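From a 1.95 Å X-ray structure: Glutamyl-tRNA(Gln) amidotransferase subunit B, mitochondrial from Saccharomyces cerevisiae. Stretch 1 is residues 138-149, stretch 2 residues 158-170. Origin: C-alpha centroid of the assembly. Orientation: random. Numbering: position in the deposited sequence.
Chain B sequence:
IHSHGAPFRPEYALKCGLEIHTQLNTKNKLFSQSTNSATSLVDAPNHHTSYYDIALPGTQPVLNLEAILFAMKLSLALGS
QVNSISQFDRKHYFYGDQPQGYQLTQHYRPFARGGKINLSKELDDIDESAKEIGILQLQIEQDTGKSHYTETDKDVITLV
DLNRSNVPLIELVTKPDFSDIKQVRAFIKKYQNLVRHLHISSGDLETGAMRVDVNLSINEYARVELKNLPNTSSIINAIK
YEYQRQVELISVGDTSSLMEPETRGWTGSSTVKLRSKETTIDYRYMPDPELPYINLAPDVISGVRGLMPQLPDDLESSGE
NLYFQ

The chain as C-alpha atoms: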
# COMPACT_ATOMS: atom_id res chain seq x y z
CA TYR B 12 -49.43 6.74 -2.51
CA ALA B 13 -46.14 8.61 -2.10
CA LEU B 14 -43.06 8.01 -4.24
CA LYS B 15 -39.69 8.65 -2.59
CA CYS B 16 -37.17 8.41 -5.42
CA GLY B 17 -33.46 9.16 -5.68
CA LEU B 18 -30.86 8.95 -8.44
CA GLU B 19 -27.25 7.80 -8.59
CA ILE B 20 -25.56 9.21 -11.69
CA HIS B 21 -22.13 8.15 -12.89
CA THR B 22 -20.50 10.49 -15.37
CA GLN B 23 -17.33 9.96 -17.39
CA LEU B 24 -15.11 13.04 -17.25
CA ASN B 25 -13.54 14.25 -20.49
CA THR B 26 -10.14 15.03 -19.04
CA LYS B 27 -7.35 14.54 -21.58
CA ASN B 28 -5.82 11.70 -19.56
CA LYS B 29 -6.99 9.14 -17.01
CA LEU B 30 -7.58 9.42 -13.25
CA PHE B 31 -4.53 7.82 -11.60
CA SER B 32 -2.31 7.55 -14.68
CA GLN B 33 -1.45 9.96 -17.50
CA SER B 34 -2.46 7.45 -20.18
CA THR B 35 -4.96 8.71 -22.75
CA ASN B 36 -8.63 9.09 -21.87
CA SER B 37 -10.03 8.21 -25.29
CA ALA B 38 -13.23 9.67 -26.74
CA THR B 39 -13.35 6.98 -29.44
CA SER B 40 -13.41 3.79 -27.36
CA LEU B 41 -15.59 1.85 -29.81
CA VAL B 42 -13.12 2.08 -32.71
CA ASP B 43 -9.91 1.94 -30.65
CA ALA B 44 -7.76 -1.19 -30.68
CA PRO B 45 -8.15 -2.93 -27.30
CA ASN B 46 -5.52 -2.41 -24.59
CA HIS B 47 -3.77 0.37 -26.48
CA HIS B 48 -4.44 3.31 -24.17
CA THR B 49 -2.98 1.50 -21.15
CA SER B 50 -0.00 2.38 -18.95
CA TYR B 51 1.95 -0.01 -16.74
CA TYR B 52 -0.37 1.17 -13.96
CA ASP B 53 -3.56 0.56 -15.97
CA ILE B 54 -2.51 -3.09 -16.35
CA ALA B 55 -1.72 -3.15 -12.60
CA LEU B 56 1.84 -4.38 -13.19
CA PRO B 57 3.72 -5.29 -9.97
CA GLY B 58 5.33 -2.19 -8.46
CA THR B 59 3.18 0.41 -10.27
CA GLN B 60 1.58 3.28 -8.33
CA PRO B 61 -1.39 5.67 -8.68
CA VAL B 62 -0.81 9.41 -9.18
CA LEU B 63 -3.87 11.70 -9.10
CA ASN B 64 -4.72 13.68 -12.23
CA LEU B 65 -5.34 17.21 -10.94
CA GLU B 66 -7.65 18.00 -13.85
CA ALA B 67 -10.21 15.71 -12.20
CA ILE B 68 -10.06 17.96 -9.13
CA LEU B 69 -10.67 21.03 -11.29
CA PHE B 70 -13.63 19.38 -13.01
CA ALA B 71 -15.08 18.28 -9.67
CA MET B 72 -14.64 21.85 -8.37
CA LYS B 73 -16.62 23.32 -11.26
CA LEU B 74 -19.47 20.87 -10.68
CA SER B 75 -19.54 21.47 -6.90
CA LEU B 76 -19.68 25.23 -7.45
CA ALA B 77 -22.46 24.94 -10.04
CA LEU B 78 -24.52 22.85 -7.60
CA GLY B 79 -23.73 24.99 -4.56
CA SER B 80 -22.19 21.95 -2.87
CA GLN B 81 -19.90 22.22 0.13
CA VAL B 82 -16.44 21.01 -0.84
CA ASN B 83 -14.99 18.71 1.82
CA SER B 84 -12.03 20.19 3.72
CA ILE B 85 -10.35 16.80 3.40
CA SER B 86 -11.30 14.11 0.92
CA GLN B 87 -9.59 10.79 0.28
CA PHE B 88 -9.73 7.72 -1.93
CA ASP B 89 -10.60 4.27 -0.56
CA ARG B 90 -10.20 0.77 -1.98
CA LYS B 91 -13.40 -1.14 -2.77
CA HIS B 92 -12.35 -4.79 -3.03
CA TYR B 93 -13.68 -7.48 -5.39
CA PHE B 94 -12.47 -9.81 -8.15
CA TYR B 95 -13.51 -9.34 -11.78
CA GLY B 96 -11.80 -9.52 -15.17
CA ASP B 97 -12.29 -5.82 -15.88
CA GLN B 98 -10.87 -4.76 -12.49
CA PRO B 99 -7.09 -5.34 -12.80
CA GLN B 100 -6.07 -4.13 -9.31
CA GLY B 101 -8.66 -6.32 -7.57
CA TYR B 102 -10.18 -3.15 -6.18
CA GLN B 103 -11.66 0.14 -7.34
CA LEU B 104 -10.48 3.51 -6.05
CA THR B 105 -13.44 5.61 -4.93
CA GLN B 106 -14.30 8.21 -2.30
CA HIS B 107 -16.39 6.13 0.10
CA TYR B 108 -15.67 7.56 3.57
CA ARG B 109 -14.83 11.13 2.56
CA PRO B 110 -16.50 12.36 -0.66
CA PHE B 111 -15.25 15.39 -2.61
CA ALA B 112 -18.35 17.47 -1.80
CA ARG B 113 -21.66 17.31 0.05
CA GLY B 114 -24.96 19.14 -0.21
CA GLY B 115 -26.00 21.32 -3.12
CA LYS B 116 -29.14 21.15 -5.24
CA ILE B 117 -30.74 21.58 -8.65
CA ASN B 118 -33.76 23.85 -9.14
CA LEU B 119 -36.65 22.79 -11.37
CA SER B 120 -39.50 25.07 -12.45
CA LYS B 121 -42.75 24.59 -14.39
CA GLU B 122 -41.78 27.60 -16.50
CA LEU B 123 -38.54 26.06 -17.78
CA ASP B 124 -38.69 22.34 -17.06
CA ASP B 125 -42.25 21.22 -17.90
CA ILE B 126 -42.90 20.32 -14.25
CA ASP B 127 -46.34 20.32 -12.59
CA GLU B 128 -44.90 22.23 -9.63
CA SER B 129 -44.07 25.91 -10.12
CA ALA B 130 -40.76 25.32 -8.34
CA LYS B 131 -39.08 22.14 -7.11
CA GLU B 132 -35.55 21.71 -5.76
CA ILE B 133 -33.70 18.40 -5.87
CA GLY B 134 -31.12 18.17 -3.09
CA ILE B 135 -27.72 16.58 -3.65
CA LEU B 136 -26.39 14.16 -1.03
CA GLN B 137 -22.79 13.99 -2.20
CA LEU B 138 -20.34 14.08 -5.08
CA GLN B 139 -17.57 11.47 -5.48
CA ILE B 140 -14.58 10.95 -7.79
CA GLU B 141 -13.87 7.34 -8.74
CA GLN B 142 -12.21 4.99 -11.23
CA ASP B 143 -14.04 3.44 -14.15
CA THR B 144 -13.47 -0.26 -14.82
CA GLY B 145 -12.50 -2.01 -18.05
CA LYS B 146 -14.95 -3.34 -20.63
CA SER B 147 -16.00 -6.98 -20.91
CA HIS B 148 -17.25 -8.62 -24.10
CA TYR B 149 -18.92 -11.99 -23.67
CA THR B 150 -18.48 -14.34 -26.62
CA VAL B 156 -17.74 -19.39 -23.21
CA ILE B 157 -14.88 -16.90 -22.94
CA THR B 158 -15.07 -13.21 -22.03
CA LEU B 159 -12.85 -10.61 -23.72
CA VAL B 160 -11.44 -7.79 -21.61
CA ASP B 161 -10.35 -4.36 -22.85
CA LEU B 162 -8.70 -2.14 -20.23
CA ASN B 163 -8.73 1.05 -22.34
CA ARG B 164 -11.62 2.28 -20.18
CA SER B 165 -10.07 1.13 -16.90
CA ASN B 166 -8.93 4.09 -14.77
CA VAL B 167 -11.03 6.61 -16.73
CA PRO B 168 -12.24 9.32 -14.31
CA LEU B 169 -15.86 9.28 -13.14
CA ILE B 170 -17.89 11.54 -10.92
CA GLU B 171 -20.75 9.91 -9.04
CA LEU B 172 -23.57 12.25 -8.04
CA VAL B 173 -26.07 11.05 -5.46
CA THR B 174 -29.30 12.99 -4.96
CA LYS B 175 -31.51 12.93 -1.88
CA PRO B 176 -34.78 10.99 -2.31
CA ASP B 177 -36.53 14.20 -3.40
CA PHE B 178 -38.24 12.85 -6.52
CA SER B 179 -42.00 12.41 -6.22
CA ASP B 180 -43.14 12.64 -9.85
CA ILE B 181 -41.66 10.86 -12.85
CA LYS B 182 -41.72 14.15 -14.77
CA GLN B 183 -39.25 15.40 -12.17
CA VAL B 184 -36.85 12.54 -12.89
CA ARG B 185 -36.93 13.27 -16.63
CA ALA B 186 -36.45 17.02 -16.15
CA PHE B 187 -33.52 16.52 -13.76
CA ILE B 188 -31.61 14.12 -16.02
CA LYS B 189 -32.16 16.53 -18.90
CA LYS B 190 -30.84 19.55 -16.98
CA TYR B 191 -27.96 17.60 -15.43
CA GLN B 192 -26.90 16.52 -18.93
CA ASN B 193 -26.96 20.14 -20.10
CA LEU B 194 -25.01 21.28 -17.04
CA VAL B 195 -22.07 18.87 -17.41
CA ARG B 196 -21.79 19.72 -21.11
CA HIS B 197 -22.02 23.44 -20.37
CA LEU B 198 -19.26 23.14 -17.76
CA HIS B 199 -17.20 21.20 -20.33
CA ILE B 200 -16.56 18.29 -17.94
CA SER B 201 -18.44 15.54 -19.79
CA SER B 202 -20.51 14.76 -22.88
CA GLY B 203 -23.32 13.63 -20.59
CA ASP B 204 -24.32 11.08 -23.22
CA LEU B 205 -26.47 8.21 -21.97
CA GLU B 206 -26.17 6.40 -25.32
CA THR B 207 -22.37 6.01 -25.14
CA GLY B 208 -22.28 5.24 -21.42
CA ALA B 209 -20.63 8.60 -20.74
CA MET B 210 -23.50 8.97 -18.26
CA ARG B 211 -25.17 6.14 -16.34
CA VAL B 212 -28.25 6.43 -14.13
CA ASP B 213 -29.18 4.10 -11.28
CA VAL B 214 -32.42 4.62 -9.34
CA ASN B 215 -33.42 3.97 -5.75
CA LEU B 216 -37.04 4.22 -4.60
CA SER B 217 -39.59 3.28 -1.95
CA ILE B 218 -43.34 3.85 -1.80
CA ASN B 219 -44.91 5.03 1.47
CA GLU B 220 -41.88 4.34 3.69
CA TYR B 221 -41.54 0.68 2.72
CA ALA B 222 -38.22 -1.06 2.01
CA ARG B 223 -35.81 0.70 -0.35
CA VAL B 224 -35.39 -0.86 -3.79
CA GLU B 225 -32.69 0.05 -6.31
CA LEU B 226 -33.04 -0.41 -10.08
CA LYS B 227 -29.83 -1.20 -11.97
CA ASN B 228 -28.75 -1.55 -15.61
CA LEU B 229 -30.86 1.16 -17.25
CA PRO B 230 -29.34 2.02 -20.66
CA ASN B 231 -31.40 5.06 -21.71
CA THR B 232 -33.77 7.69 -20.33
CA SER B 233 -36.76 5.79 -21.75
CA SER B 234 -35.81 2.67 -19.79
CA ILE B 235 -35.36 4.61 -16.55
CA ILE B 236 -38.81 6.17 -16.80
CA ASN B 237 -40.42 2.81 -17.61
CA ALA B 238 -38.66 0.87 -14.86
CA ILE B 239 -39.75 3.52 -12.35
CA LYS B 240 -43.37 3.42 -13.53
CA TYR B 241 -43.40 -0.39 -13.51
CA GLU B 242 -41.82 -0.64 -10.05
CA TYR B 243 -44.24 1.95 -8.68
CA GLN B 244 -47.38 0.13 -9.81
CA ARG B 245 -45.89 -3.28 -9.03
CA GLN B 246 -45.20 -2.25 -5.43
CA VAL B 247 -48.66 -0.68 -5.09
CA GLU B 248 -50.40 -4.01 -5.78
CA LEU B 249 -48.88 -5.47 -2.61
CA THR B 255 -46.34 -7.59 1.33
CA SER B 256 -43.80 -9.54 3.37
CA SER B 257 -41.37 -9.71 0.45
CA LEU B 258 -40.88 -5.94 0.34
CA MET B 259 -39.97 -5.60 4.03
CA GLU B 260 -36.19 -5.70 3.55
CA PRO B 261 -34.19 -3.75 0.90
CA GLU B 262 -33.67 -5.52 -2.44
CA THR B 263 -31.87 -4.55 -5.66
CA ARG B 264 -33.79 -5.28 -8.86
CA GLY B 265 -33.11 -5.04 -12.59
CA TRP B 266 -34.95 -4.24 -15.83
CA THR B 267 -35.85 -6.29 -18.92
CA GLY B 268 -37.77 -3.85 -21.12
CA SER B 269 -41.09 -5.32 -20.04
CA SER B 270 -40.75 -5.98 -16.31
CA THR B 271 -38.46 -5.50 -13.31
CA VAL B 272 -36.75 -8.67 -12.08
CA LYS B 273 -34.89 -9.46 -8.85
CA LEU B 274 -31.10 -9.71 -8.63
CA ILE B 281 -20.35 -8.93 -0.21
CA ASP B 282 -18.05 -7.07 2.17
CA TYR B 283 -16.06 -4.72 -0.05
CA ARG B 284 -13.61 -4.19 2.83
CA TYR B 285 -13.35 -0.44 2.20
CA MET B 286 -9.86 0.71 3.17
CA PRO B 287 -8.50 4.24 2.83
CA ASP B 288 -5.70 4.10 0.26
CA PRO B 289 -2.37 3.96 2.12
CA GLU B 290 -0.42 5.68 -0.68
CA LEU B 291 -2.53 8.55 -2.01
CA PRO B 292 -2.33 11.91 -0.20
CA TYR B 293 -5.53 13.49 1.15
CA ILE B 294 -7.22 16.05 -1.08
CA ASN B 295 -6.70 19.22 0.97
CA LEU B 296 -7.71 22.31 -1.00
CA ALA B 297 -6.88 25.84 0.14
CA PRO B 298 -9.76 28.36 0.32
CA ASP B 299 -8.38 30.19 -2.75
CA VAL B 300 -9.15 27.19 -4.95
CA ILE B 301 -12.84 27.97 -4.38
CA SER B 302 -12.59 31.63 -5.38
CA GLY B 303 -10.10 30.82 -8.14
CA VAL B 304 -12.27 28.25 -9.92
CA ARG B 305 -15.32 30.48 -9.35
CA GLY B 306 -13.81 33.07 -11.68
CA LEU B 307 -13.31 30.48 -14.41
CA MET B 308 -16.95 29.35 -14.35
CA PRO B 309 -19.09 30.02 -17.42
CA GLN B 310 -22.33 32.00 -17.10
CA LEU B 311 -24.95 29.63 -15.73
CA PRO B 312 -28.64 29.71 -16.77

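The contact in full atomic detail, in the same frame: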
# COMPACT_ATOMS: atom_id res chain seq x y z
N LEU B 138 -20.99 14.06 -3.79
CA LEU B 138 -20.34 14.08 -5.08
C LEU B 138 -19.01 13.36 -4.89
O LEU B 138 -18.22 13.73 -4.03
CB LEU B 138 -20.11 15.54 -5.46
CG LEU B 138 -19.87 16.02 -6.89
CD1 LEU B 138 -20.41 17.44 -7.01
CD2 LEU B 138 -18.39 15.98 -7.21
N GLN B 139 -18.77 12.30 -5.67
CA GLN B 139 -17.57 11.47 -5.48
C GLN B 139 -16.77 11.29 -6.77
O GLN B 139 -17.34 11.13 -7.85
CB GLN B 139 -17.95 10.08 -4.95
CG GLN B 139 -18.59 10.07 -3.57
CD GLN B 139 -18.91 8.66 -3.09
OE1 GLN B 139 -18.88 7.71 -3.86
NE2 GLN B 139 -19.22 8.54 -1.80
N ILE B 140 -15.44 11.29 -6.66
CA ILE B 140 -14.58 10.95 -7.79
C ILE B 140 -14.19 9.49 -7.67
O ILE B 140 -13.82 9.03 -6.59
CB ILE B 140 -13.30 11.82 -7.79
CG1 ILE B 140 -13.66 13.30 -7.86
CG2 ILE B 140 -12.39 11.42 -8.96
CD1 ILE B 140 -12.50 14.22 -7.47
N GLU B 141 -14.27 8.75 -8.77
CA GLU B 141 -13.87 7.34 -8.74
C GLU B 141 -13.40 6.80 -10.09
O GLU B 141 -13.64 7.40 -11.13
CB GLU B 141 -15.01 6.47 -8.19
CG GLU B 141 -16.27 6.50 -9.02
CD GLU B 141 -17.40 5.71 -8.38
OE1 GLU B 141 -18.22 5.14 -9.11
OE2 GLU B 141 -17.45 5.67 -7.13
N GLN B 142 -12.73 5.65 -10.04
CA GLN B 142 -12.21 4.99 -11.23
C GLN B 142 -13.28 4.25 -11.99
O GLN B 142 -14.12 3.58 -11.39
CB GLN B 142 -11.15 3.95 -10.84
CG GLN B 142 -9.79 4.48 -10.53
CD GLN B 142 -8.82 3.36 -10.18
OE1 GLN B 142 -9.17 2.43 -9.46
NE2 GLN B 142 -7.61 3.43 -10.73
N ASP B 143 -13.23 4.33 -13.32
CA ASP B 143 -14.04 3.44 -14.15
C ASP B 143 -13.31 2.10 -14.27
O ASP B 143 -12.09 2.02 -14.06
CB ASP B 143 -14.28 4.05 -15.54
CG ASP B 143 -15.57 3.55 -16.19
OD1 ASP B 143 -15.97 4.12 -17.22
OD2 ASP B 143 -16.19 2.60 -15.66
N THR B 144 -14.05 1.06 -14.62
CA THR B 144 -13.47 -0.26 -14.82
C THR B 144 -13.29 -0.51 -16.31
O THR B 144 -13.72 0.29 -17.14
CB THR B 144 -14.37 -1.36 -14.25
OG1 THR B 144 -15.64 -1.33 -14.92
CG2 THR B 144 -14.59 -1.15 -12.76
N GLY B 145 -12.67 -1.64 -16.65
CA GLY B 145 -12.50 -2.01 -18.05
C GLY B 145 -13.82 -2.46 -18.67
O GLY B 145 -14.86 -2.46 -18.01
N LYS B 146 -13.77 -2.86 -19.94
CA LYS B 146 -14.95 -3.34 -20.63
C LYS B 146 -14.85 -4.84 -20.91
O LYS B 146 -13.80 -5.34 -21.31
CB LYS B 146 -15.16 -2.57 -21.94
N SER B 147 -15.95 -5.55 -20.67
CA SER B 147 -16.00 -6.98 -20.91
C SER B 147 -16.92 -7.30 -22.08
O SER B 147 -18.02 -6.76 -22.18
CB SER B 147 -16.50 -7.72 -19.66
OG SER B 147 -15.56 -7.64 -18.61
N HIS B 148 -16.45 -8.17 -22.97
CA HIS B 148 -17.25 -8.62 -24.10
C HIS B 148 -17.41 -10.13 -24.01
O HIS B 148 -16.44 -10.88 -24.10
CB HIS B 148 -16.57 -8.25 -25.43
CG HIS B 148 -16.14 -6.82 -25.50
ND1 HIS B 148 -16.85 -5.85 -26.19
CD2 HIS B 148 -15.06 -6.18 -24.97
CE1 HIS B 148 -16.23 -4.69 -26.08
NE2 HIS B 148 -15.14 -4.87 -25.34
N TYR B 149 -18.65 -10.57 -23.82
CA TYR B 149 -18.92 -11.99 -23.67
C TYR B 149 -19.18 -12.65 -25.02
O TYR B 149 -20.09 -12.25 -25.74
CB TYR B 149 -20.11 -12.20 -22.72
CG TYR B 149 -19.96 -11.44 -21.42
CD1 TYR B 149 -19.13 -11.92 -20.41
CD2 TYR B 149 -20.63 -10.24 -21.21
CE1 TYR B 149 -18.98 -11.22 -19.22
CE2 TYR B 149 -20.48 -9.54 -20.02
CZ TYR B 149 -19.66 -10.04 -19.03
OH TYR B 149 -19.51 -9.35 -17.85
N THR B 158 -14.79 -14.64 -22.03
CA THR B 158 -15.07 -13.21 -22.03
C THR B 158 -13.81 -12.39 -22.34
O THR B 158 -12.75 -12.64 -21.77
CB THR B 158 -15.75 -12.74 -20.73
OG1 THR B 158 -15.06 -11.60 -20.20
CG2 THR B 158 -15.78 -13.85 -19.70
N LEU B 159 -13.96 -11.44 -23.26
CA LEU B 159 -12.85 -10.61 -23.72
C LEU B 159 -12.79 -9.31 -22.92
O LEU B 159 -13.80 -8.64 -22.74
CB LEU B 159 -13.01 -10.29 -25.20
CG LEU B 159 -13.18 -11.48 -26.16
CD1 LEU B 159 -13.50 -11.00 -27.56
CD2 LEU B 159 -11.95 -12.36 -26.16
N VAL B 160 -11.59 -8.96 -22.46
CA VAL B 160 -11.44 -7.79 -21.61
C VAL B 160 -10.55 -6.73 -22.25
O VAL B 160 -9.42 -7.00 -22.64
CB VAL B 160 -10.86 -8.17 -20.22
CG1 VAL B 160 -10.63 -6.93 -19.38
CG2 VAL B 160 -11.79 -9.15 -19.51
N ASP B 161 -11.09 -5.52 -22.34
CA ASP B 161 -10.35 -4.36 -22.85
C ASP B 161 -10.21 -3.35 -21.71
O ASP B 161 -11.20 -2.88 -21.17
CB ASP B 161 -11.12 -3.75 -24.02
CG ASP B 161 -10.43 -2.52 -24.61
OD1 ASP B 161 -11.04 -1.88 -25.50
OD2 ASP B 161 -9.30 -2.18 -24.20
N LEU B 162 -8.97 -3.03 -21.36
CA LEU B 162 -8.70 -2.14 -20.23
C LEU B 162 -8.48 -0.68 -20.64
O LEU B 162 -8.03 0.13 -19.83
CB LEU B 162 -7.53 -2.67 -19.39
CG LEU B 162 -7.76 -4.04 -18.74
CD1 LEU B 162 -6.52 -4.53 -17.98
CD2 LEU B 162 -8.98 -4.00 -17.82
N ASN B 163 -8.81 -0.34 -21.89
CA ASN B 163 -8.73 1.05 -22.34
C ASN B 163 -9.56 1.96 -21.43
O ASN B 163 -9.16 3.09 -21.14
CB ASN B 163 -9.22 1.22 -23.79
CG ASN B 163 -8.14 0.87 -24.83
OD1 ASN B 163 -6.96 0.78 -24.51
ND2 ASN B 163 -8.57 0.71 -26.07
N ARG B 164 -10.71 1.47 -20.98
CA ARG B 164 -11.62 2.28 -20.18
C ARG B 164 -11.30 2.20 -18.68
O ARG B 164 -11.80 2.99 -17.89
CB ARG B 164 -13.07 1.87 -20.43
CG ARG B 164 -14.10 2.87 -19.90
CD ARG B 164 -15.51 2.31 -19.99
NE ARG B 164 -15.75 1.27 -18.99
CZ ARG B 164 -16.86 0.53 -18.94
NH1 ARG B 164 -17.00 -0.39 -17.99
NH2 ARG B 164 -17.82 0.71 -19.84
N SER B 165 -10.46 1.25 -18.29
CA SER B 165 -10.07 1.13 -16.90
C SER B 165 -9.29 2.37 -16.50
O SER B 165 -8.44 2.84 -17.26
CB SER B 165 -9.22 -0.12 -16.67
OG SER B 165 -9.04 -0.35 -15.29
N ASN B 166 -9.62 2.92 -15.33
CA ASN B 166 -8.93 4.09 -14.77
C ASN B 166 -9.36 5.43 -15.40
O ASN B 166 -8.77 6.47 -15.13
CB ASN B 166 -7.41 3.89 -14.82
CG ASN B 166 -6.66 4.90 -13.99
OD1 ASN B 166 -7.13 5.32 -12.93
ND2 ASN B 166 -5.49 5.29 -14.46
N VAL B 167 -10.39 5.39 -16.24
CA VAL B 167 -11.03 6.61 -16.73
C VAL B 167 -11.73 7.30 -15.55
O VAL B 167 -12.34 6.63 -14.72
CB VAL B 167 -12.05 6.29 -17.86
CG1 VAL B 167 -13.03 7.44 -18.10
CG2 VAL B 167 -11.30 5.91 -19.15
N PRO B 168 -11.63 8.64 -15.46
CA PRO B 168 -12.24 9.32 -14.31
C PRO B 168 -13.76 9.39 -14.39
O PRO B 168 -14.31 9.66 -15.45
CB PRO B 168 -11.66 10.75 -14.38
CG PRO B 168 -10.64 10.73 -15.47
CD PRO B 168 -10.97 9.59 -16.37
N LEU B 169 -14.42 9.13 -13.26
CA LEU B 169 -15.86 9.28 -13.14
C LEU B 169 -16.17 10.23 -11.99
O LEU B 169 -15.39 10.34 -11.04
CB LEU B 169 -16.52 7.93 -12.83
CG LEU B 169 -16.30 6.75 -13.78
CD1 LEU B 169 -16.90 5.47 -13.20
CD2 LEU B 169 -16.92 7.07 -15.11
N ILE B 170 -17.30 10.92 -12.09
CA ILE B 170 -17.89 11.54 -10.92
C ILE B 170 -19.25 10.91 -10.65
O ILE B 170 -20.09 10.81 -11.55
CB ILE B 170 -18.05 13.06 -11.07
CG1 ILE B 170 -16.68 13.74 -11.04
CG2 ILE B 170 -18.92 13.62 -9.96
CD1 ILE B 170 -16.76 15.26 -10.99

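Two antiparallel ladders, interrupted by a loop on each side, join these stretches and bury 1096 Å² between them. At the start, Leu138 and Ile140 close on Ile170: Leu138 CD2 lies 3.7 Å from Ile170 CG2, and Ile140 CG1 lies 4.4 Å from Ile170 CG1. Branched apolar side chains suit this buried place, where Ile140 and Ile170 share one face of the sheet. Between them Gln139 points away and contributes its backbone, its O receiving a CA-H contact from Ile170 CA at 3.1 Å.

Glu141 pairs with Leu169 through two backbone hydrogen bonds, Glu141 N to Leu169 O (3.0 Å) and Leu169 N to Glu141 O (2.9 Å). Gln142 starts away from the partner, yet its extended chain brings NE2 to Asn166 OD1, a 2.9 Å hydrogen bond between buried amides.

Asp143, in the loop between the two ladders, points toward the other stretch and has 110 Å² covered by it, the largest share of any residue here. Its N donates to Val167 O (2.8 Å) and its O accepts from Asn166 N (2.9 Å), gripping the type II turn from Arg164 to Val167; Asn166, at positive phi, occupies the turn's third position. Asp143 OD1 forms a salt bridge with Arg164 NE at 3.4 Å, but it sits well out of the guanidinium plane, so charge alone acts there. The directed bond runs instead from Arg164 NE to Thr144 O, at 2.9 Å.

Gly145 fits because space is short: an ideal CB would stand 2.7 Å from Leu162 CD2, a clash.

The second ladder then begins. Lys146 N donates to Asp161 O (2.8 Å) and Asp161 N to Lys146 O (2.9 Å); His148 and Leu159 repeat the pattern, with both N-to-O distances 2.7 Å. Ser147 faces Val160 between these pairs. Finally, the poorly ordered Tyr149 brings CD1 within 3.5 Å of Thr158 CB.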